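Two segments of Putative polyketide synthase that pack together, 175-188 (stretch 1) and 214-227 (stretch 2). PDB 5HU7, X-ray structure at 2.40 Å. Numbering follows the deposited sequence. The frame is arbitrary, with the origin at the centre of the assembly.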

ATOM      1  N   GLU A 175      12.772   7.205  34.045  1.00138.55           N
ATOM      2  CA  GLU A 175      12.131   8.523  33.940  1.00137.54           C
ATOM      3  C   GLU A 175      10.595   8.565  34.197  1.00137.08           C
ATOM      4  O   GLU A 175       9.832   7.667  33.820  1.00134.60           O
ATOM      5  CB  GLU A 175      12.466   9.186  32.595  1.00138.94           C
ATOM      6  CG  GLU A 175      11.736   8.660  31.378  1.00149.59           C
ATOM      7  CD  GLU A 175      12.025   9.472  30.129  1.00176.55           C
ATOM      8  OE1 GLU A 175      11.076   9.719  29.350  1.00168.99           O
ATOM      9  OE2 GLU A 175      13.182   9.923  29.966  1.00177.72           O
ATOM     10  N   PHE A 176      10.181   9.665  34.862  1.00132.30           N
ATOM     11  CA  PHE A 176       8.808  10.001  35.255  1.00129.68           C
ATOM     12  C   PHE A 176       8.566  11.428  34.710  1.00129.55           C
ATOM     13  O   PHE A 176       7.995  12.280  35.403  1.00129.51           O
ATOM     14  CB  PHE A 176       8.683   9.987  36.801  1.00132.70           C
ATOM     15  CG  PHE A 176       9.099   8.696  37.473  1.00134.09           C
ATOM     16  CD1 PHE A 176      10.421   8.272  37.448  1.00138.22           C
ATOM     17  CD2 PHE A 176       8.191   7.951  38.209  1.00135.51           C
ATOM     18  CE1 PHE A 176      10.788   7.053  37.995  1.00139.04           C
ATOM     19  CE2 PHE A 176       8.580   6.764  38.826  1.00138.63           C
ATOM     20  CZ  PHE A 176       9.873   6.312  38.695  1.00137.63           C
ATOM     21  N   GLN A 177       9.059  11.687  33.467  1.00121.81           N
ATOM     22  CA  GLN A 177       8.969  12.991  32.795  1.00120.08           C
ATOM     23  C   GLN A 177       7.541  13.293  32.342  1.00115.23           C
ATOM     24  O   GLN A 177       7.157  14.464  32.251  1.00117.39           O
ATOM     25  CB  GLN A 177       9.933  13.064  31.590  1.00121.87           C
ATOM     26  CG  GLN A 177      11.415  13.241  31.979  1.00135.85           C
ATOM     27  CD  GLN A 177      12.383  12.997  30.831  1.00151.02           C
ATOM     28  OE1 GLN A 177      12.005  12.619  29.708  1.00146.19           O
ATOM     29  NE2 GLN A 177      13.665  13.204  31.088  1.00134.67           N
ATOM     30  N   GLY A 178       6.764  12.252  32.071  1.00101.99           N
ATOM     31  CA  GLY A 178       5.378  12.422  31.665  1.00 98.20           C
ATOM     32  C   GLY A 178       4.376  12.611  32.791  1.00 95.13           C
ATOM     33  O   GLY A 178       3.231  12.948  32.513  1.00 94.21           O
ATOM     34  N   ILE A 179       4.782  12.431  34.068  1.00 86.87           N
ATOM     35  CA  ILE A 179       3.885  12.505  35.230  1.00 83.95           C
ATOM     36  C   ILE A 179       3.895  13.859  35.907  1.00 84.54           C
ATOM     37  O   ILE A 179       4.919  14.201  36.483  1.00 85.55           O
ATOM     38  CB  ILE A 179       4.285  11.392  36.255  1.00 85.45           C
ATOM     39  CG1 ILE A 179       4.208  10.005  35.590  1.00 81.75           C
ATOM     40  CG2 ILE A 179       3.410  11.437  37.549  1.00 85.72           C
ATOM     41  CD1 ILE A 179       4.565   8.903  36.491  1.00 86.64           C
ATOM     42  N   ASP A 180       2.758  14.597  35.930  1.00 77.82           N
ATOM     43  CA  ASP A 180       2.693  15.849  36.676  1.00 79.33           C
ATOM     44  C   ASP A 180       2.485  15.527  38.166  1.00 82.37           C
ATOM     45  O   ASP A 180       3.201  16.025  39.028  1.00 85.74           O
ATOM     46  CB  ASP A 180       1.546  16.742  36.175  1.00 82.63           C
ATOM     47  CG  ASP A 180       1.783  17.394  34.827  1.00100.69           C
ATOM     48  OD1 ASP A 180       2.903  17.889  34.596  1.00106.24           O
ATOM     49  OD2 ASP A 180       0.820  17.489  34.040  1.00107.74           O
ATOM     50  N   GLN A 181       1.481  14.724  38.466  1.00 76.75           N
ATOM     51  CA  GLN A 181       1.168  14.357  39.841  1.00 76.54           C
ATOM     52  C   GLN A 181       0.359  13.102  39.878  1.00 76.39           C
ATOM     53  O   GLN A 181      -0.256  12.737  38.883  1.00 73.18           O
ATOM     54  CB  GLN A 181       0.439  15.509  40.564  1.00 80.43           C
ATOM     55  CG  GLN A 181      -0.729  16.100  39.776  1.00 82.76           C
ATOM     56  CD  GLN A 181      -1.310  17.322  40.437  1.00 99.62           C
ATOM     57  OE1 GLN A 181      -1.927  17.246  41.498  1.00 97.71           O
ATOM     58  NE2 GLN A 181      -1.148  18.475  39.821  1.00 90.77           N
ATOM     59  N   VAL A 182       0.363  12.423  41.021  1.00 75.83           N
ATOM     60  CA  VAL A 182      -0.384  11.182  41.175  1.00 75.32           C
ATOM     61  C   VAL A 182      -1.290  11.297  42.360  1.00 76.04           C
ATOM     62  O   VAL A 182      -0.818  11.504  43.461  1.00 78.31           O
ATOM     63  CB  VAL A 182       0.556   9.964  41.304  1.00 80.36           C
ATOM     64  CG1 VAL A 182      -0.227   8.694  41.570  1.00 79.96           C
ATOM     65  CG2 VAL A 182       1.396   9.821  40.052  1.00 79.11           C
ATOM     66  N   TYR A 183      -2.581  11.099  42.133  1.00 71.45           N
ATOM     67  CA  TYR A 183      -3.619  11.067  43.171  1.00 72.47           C
ATOM     68  C   TYR A 183      -3.867   9.610  43.564  1.00 78.97           C
ATOM     69  O   TYR A 183      -4.347   8.852  42.749  1.00 78.02           O
ATOM     70  CB  TYR A 183      -4.910  11.638  42.611  1.00 71.66           C
ATOM     71  CG  TYR A 183      -4.859  13.111  42.282  1.00 73.16           C
ATOM     72  CD1 TYR A 183      -4.503  13.547  41.017  1.00 73.10           C
ATOM     73  CD2 TYR A 183      -5.328  14.056  43.179  1.00 77.00           C
ATOM     74  CE1 TYR A 183      -4.530  14.892  40.681  1.00 74.14           C
ATOM     75  CE2 TYR A 183      -5.382  15.404  42.847  1.00 79.65           C
ATOM     76  CZ  TYR A 183      -4.961  15.822  41.600  1.00 86.95           C
ATOM     77  OH  TYR A 183      -5.007  17.149  41.256  1.00 93.77           O
ATOM     78  N   ARG A 184      -3.576   9.229  44.801  1.00 81.69           N
ATOM     79  CA  ARG A 184      -3.787   7.861  45.239  1.00 83.45           C
ATOM     80  C   ARG A 184      -4.983   7.755  46.120  1.00 93.20           C
ATOM     81  O   ARG A 184      -5.137   8.488  47.092  1.00 95.27           O
ATOM     82  CB  ARG A 184      -2.602   7.264  46.018  1.00 88.47           C
ATOM     83  CG  ARG A 184      -2.846   5.750  46.304  1.00115.12           C
ATOM     84  CD  ARG A 184      -1.813   5.020  47.123  1.00134.74           C
ATOM     85  NE  ARG A 184      -1.615   5.623  48.445  1.00145.38           N
ATOM     86  CZ  ARG A 184      -2.417   5.446  49.499  1.00160.75           C
ATOM     87  NH1 ARG A 184      -3.512   4.693  49.406  1.00141.40           N
ATOM     88  NH2 ARG A 184      -2.135   6.042  50.656  1.00151.14           N
ATOM     89  N   ALA A 185      -5.731   6.718  45.880  1.00 91.39           N
ATOM     90  CA  ALA A 185      -6.850   6.397  46.724  1.00 94.29           C
ATOM     91  C   ALA A 185      -6.805   4.902  46.930  1.00102.82           C
ATOM     92  O   ALA A 185      -6.130   4.195  46.173  1.00101.90           O
ATOM     93  CB  ALA A 185      -8.135   6.768  46.015  1.00 94.46           C
ATOM     94  N   PRO A 186      -7.569   4.370  47.891  1.00103.62           N
ATOM     95  CA  PRO A 186      -7.638   2.911  48.035  1.00104.17           C
ATOM     96  C   PRO A 186      -8.310   2.316  46.792  1.00104.08           C
ATOM     97  O   PRO A 186      -9.389   2.768  46.408  1.00103.29           O
ATOM     98  CB  PRO A 186      -8.484   2.737  49.307  1.00109.05           C
ATOM     99  CG  PRO A 186      -8.394   4.056  49.995  1.00114.41           C
ATOM    100  CD  PRO A 186      -8.436   5.028  48.883  1.00107.60           C
ATOM    101  N   GLY A 187      -7.610   1.415  46.103  1.00 99.45           N
ATOM    102  CA  GLY A 187      -8.110   0.786  44.879  1.00 96.52           C
ATOM    103  C   GLY A 187      -7.835   1.495  43.561  1.00 96.12           C
ATOM    104  O   GLY A 187      -8.141   0.919  42.503  1.00 94.77           O
ATOM    105  N   HIS A 188      -7.271   2.735  43.578  1.00 90.58           N
ATOM    106  CA  HIS A 188      -6.958   3.425  42.319  1.00 87.48           C
ATOM    107  C   HIS A 188      -5.860   4.473  42.416  1.00 85.96           C
ATOM    108  O   HIS A 188      -5.576   4.997  43.483  1.00 85.43           O
ATOM    109  CB  HIS A 188      -8.222   4.070  41.678  1.00 88.24           C
ATOM    110  CG  HIS A 188      -8.718   5.344  42.307  1.00 93.94           C
ATOM    111  ND1 HIS A 188      -8.043   6.558  42.148  1.00 96.32           N
ATOM    112  CD2 HIS A 188      -9.860   5.581  42.984  1.00 97.77           C
ATOM    113  CE1 HIS A 188      -8.751   7.464  42.806  1.00 97.24           C
ATOM    114  NE2 HIS A 188      -9.864   6.932  43.306  1.00 98.62           N
TER
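Stretch 2 214-227: ESLLPSTRYLITEA

Stretch 2 is helical throughout, continuing a helix that begins earlier in the chain and kinking at Pro 218, whose nitrogen carries no hydrogen to bond to the preceding turn. Stretch 1 starts as a loop, turns a corner at Asp 180 and runs as a strand to Ala 185, after which a type II beta turn leads to His 188. Strand and helix point the same way, with a crossing angle of -25° and axes 10.6 Å apart at closest approach. The register pairs Gly 178 with Ser 215, Val 182 with Ser 219 and His 188 with Leu 223.

The CA atoms of Gly 178 and Ser 215 are 5.4 Å apart, the shortest spacing in the register, and Gly 178 CA lies 3.5 Å from Ser 215 OG; a CB here would clash with that hydroxyl. Ile 179 CD1 sits 3.5 Å from Ser 215 O, which accepts a hydrogen bond from Ser 219 OG (2.7 Å). Pro 218 packs against Phe 176 (CB to CE2, 3.3 Å) and Ile 179 (CG to CD1, 4.2 Å). One helical turn on, Tyr 222 CE2 meets Val 182 CG1 at 3.8 Å, and its OH accepts a weak hydrogen bond from Arg 184 NE (3.2 Å). Glu 226 forms a long salt bridge with Arg 184 (OE1 to NH1, 3.8 Å), its oxygen well out of the guanidinium plane.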

ATOM      1  N   GLU A 214       5.933   4.815  29.162  1.00 88.27           N
ATOM      2  CA  GLU A 214       7.009   5.246  30.064  1.00 89.22           C
ATOM      3  C   GLU A 214       6.434   5.973  31.314  1.00 90.38           C
ATOM      4  O   GLU A 214       7.162   6.136  32.303  1.00 90.70           O
ATOM      5  CB  GLU A 214       8.057   6.155  29.351  1.00 91.80           C
ATOM      6  CG  GLU A 214       8.447   5.766  27.925  1.00108.31           C
ATOM      7  CD  GLU A 214       8.710   4.297  27.642  1.00133.35           C
ATOM      8  OE1 GLU A 214       9.703   3.758  28.183  1.00139.20           O
ATOM      9  OE2 GLU A 214       7.967   3.706  26.824  1.00123.59           O
ATOM     10  N   SER A 215       5.153   6.428  31.244  1.00 82.90           N
ATOM     11  CA  SER A 215       4.447   7.124  32.313  1.00 83.61           C
ATOM     12  C   SER A 215       3.542   6.204  33.111  1.00 85.95           C
ATOM     13  O   SER A 215       3.418   6.371  34.320  1.00 86.46           O
ATOM     14  CB  SER A 215       3.590   8.235  31.720  1.00 89.67           C
ATOM     15  OG  SER A 215       4.372   9.102  30.915  1.00107.84           O
ATOM     16  N   LEU A 216       2.857   5.298  32.432  1.00 81.85           N
ATOM     17  CA  LEU A 216       1.923   4.365  33.033  1.00 81.81           C
ATOM     18  C   LEU A 216       2.608   3.281  33.827  1.00 86.85           C
ATOM     19  O   LEU A 216       2.180   2.981  34.931  1.00 87.40           O
ATOM     20  CB  LEU A 216       1.046   3.735  31.939  1.00 80.82           C
ATOM     21  CG  LEU A 216       0.003   4.662  31.293  1.00 85.24           C
ATOM     22  CD1 LEU A 216      -0.769   3.932  30.205  1.00 84.15           C
ATOM     23  CD2 LEU A 216      -0.959   5.198  32.303  1.00 85.97           C
ATOM     24  N   LEU A 217       3.660   2.695  33.286  1.00 85.26           N
ATOM     25  CA  LEU A 217       4.394   1.626  33.971  1.00 86.64           C
ATOM     26  C   LEU A 217       4.812   2.001  35.417  1.00 87.78           C
ATOM     27  O   LEU A 217       4.363   1.316  36.328  1.00 87.14           O
ATOM     28  CB  LEU A 217       5.588   1.166  33.116  1.00 87.84           C
ATOM     29  CG  LEU A 217       6.487   0.075  33.723  1.00 95.69           C
ATOM     30  CD1 LEU A 217       5.655  -1.147  34.208  1.00 96.04           C
ATOM     31  CD2 LEU A 217       7.528  -0.353  32.709  1.00 98.77           C
ATOM     32  N   PRO A 218       5.537   3.108  35.693  1.00 83.72           N
ATOM     33  CA  PRO A 218       5.826   3.452  37.107  1.00 85.46           C
ATOM     34  C   PRO A 218       4.564   3.652  37.958  1.00 88.89           C
ATOM     35  O   PRO A 218       4.554   3.344  39.150  1.00 87.03           O
ATOM     36  CB  PRO A 218       6.662   4.746  37.013  1.00 87.86           C
ATOM     37  CG  PRO A 218       6.517   5.238  35.630  1.00 90.38           C
ATOM     38  CD  PRO A 218       6.180   4.058  34.764  1.00 84.61           C
ATOM     39  N   SER A 219       3.478   4.127  37.314  1.00 86.91           N
ATOM     40  CA  SER A 219       2.175   4.352  37.947  1.00 86.74           C
ATOM     41  C   SER A 219       1.478   3.033  38.300  1.00 88.22           C
ATOM     42  O   SER A 219       0.802   2.977  39.330  1.00 88.88           O
ATOM     43  CB  SER A 219       1.273   5.189  37.035  1.00 89.50           C
ATOM     44  OG  SER A 219       1.908   6.371  36.570  1.00 95.46           O
ATOM     45  N   THR A 220       1.584   1.998  37.432  1.00 82.07           N
ATOM     46  CA  THR A 220       0.988   0.689  37.728  1.00 82.13           C
ATOM     47  C   THR A 220       1.775   0.031  38.849  1.00 88.16           C
ATOM     48  O   THR A 220       1.174  -0.555  39.757  1.00 87.99           O
ATOM     49  CB  THR A 220       0.847  -0.235  36.500  1.00 86.23           C
ATOM     50  OG1 THR A 220       2.123  -0.648  35.994  1.00 93.65           O
ATOM     51  CG2 THR A 220      -0.006   0.364  35.393  1.00 79.17           C
ATOM     52  N   ARG A 221       3.109   0.172  38.820  1.00 87.19           N
ATOM     53  CA  ARG A 221       3.982  -0.360  39.874  1.00 90.85           C
ATOM     54  C   ARG A 221       3.663   0.277  41.229  1.00 96.67           C
ATOM     55  O   ARG A 221       3.713  -0.403  42.251  1.00 97.52           O
ATOM     56  CB  ARG A 221       5.459  -0.136  39.528  1.00 94.57           C
ATOM     57  CG  ARG A 221       5.935  -1.012  38.399  1.00108.46           C
ATOM     58  CD  ARG A 221       7.276  -0.523  37.904  1.00126.99           C
ATOM     59  NE  ARG A 221       7.865  -1.414  36.905  1.00138.79           N
ATOM     60  CZ  ARG A 221       8.993  -1.161  36.249  1.00154.32           C
ATOM     61  NH1 ARG A 221       9.670  -0.040  36.479  1.00146.42           N
ATOM     62  NH2 ARG A 221       9.455  -2.027  35.354  1.00137.59           N
ATOM     63  N   TYR A 222       3.313   1.573  41.228  1.00 94.11           N
ATOM     64  CA  TYR A 222       2.918   2.292  42.439  1.00 95.90           C
ATOM     65  C   TYR A 222       1.595   1.733  42.992  1.00101.25           C
ATOM     66  O   TYR A 222       1.435   1.624  44.206  1.00102.06           O
ATOM     67  CB  TYR A 222       2.836   3.814  42.178  1.00 96.51           C
ATOM     68  CG  TYR A 222       2.327   4.604  43.357  1.00100.27           C
ATOM     69  CD1 TYR A 222       2.841   4.399  44.633  1.00105.10           C
ATOM     70  CD2 TYR A 222       1.307   5.534  43.209  1.00100.68           C
ATOM     71  CE1 TYR A 222       2.319   5.065  45.738  1.00108.17           C
ATOM     72  CE2 TYR A 222       0.781   6.213  44.307  1.00103.56           C
ATOM     73  CZ  TYR A 222       1.307   5.991  45.570  1.00113.76           C
ATOM     74  OH  TYR A 222       0.841   6.652  46.683  1.00116.86           O
ATOM     75  N   LEU A 223       0.656   1.367  42.109  1.00 98.26           N
ATOM     76  CA  LEU A 223      -0.610   0.762  42.544  1.00 99.01           C
ATOM     77  C   LEU A 223      -0.339  -0.645  43.126  1.00107.00           C
ATOM     78  O   LEU A 223      -0.782  -0.956  44.239  1.00108.51           O
ATOM     79  CB  LEU A 223      -1.597   0.664  41.353  1.00 96.05           C
ATOM     80  CG  LEU A 223      -2.965   0.020  41.632  1.00 98.71           C
ATOM     81  CD1 LEU A 223      -3.709   0.715  42.779  1.00 98.46           C
ATOM     82  CD2 LEU A 223      -3.814  -0.007  40.379  1.00 98.35           C
ATOM     83  N   ILE A 224       0.419  -1.466  42.365  1.00104.67           N
ATOM     84  CA  ILE A 224       0.790  -2.843  42.724  1.00106.89           C
ATOM     85  C   ILE A 224       1.536  -2.924  44.069  1.00116.41           C
ATOM     86  O   ILE A 224       1.147  -3.746  44.901  1.00118.19           O
ATOM     87  CB  ILE A 224       1.571  -3.529  41.558  1.00108.58           C
ATOM     88  CG1 ILE A 224       0.616  -3.789  40.356  1.00105.93           C
ATOM     89  CG2 ILE A 224       2.230  -4.843  42.020  1.00111.61           C
ATOM     90  CD1 ILE A 224       1.309  -3.994  39.017  1.00107.03           C
ATOM     91  N   THR A 225       2.573  -2.074  44.296  1.00115.55           N
ATOM     92  CA  THR A 225       3.344  -2.086  45.564  1.00119.57           C
ATOM     93  C   THR A 225       2.552  -1.637  46.820  1.00124.67           C
ATOM     94  O   THR A 225       2.854  -2.111  47.917  1.00126.92           O
ATOM     95  CB  THR A 225       4.647  -1.265  45.449  1.00133.67           C
ATOM     96  OG1 THR A 225       4.344   0.078  45.047  1.00134.20           O
ATOM     97  CG2 THR A 225       5.668  -1.916  44.507  1.00132.35           C
ATOM     98  N   GLU A 226       1.573  -0.726  46.672  1.00119.70           N
ATOM     99  CA  GLU A 226       0.790  -0.249  47.818  1.00121.73           C
ATOM    100  C   GLU A 226      -0.237  -1.314  48.263  1.00128.64           C
ATOM    101  O   GLU A 226      -0.504  -1.435  49.462  1.00130.37           O
ATOM    102  CB  GLU A 226       0.124   1.111  47.509  1.00121.60           C
ATOM    103  CG  GLU A 226       0.029   2.044  48.709  1.00137.99           C
ATOM    104  CD  GLU A 226      -0.939   1.643  49.812  1.00166.24           C
ATOM    105  OE1 GLU A 226      -2.044   1.146  49.491  1.00154.56           O
ATOM    106  OE2 GLU A 226      -0.596   1.838  51.001  1.00165.55           O
ATOM    107  N   ALA A 227      -0.781  -2.109  47.310  1.00125.29           N
ATOM    108  CA  ALA A 227      -1.731  -3.184  47.614  1.00126.57           C
ATOM    109  C   ALA A 227      -1.041  -4.308  48.400  1.00134.47           C
ATOM    110  O   ALA A 227      -1.475  -4.638  49.508  1.00136.84           O
ATOM    111  CB  ALA A 227      -2.324  -3.737  46.327  1.00124.62           C
TER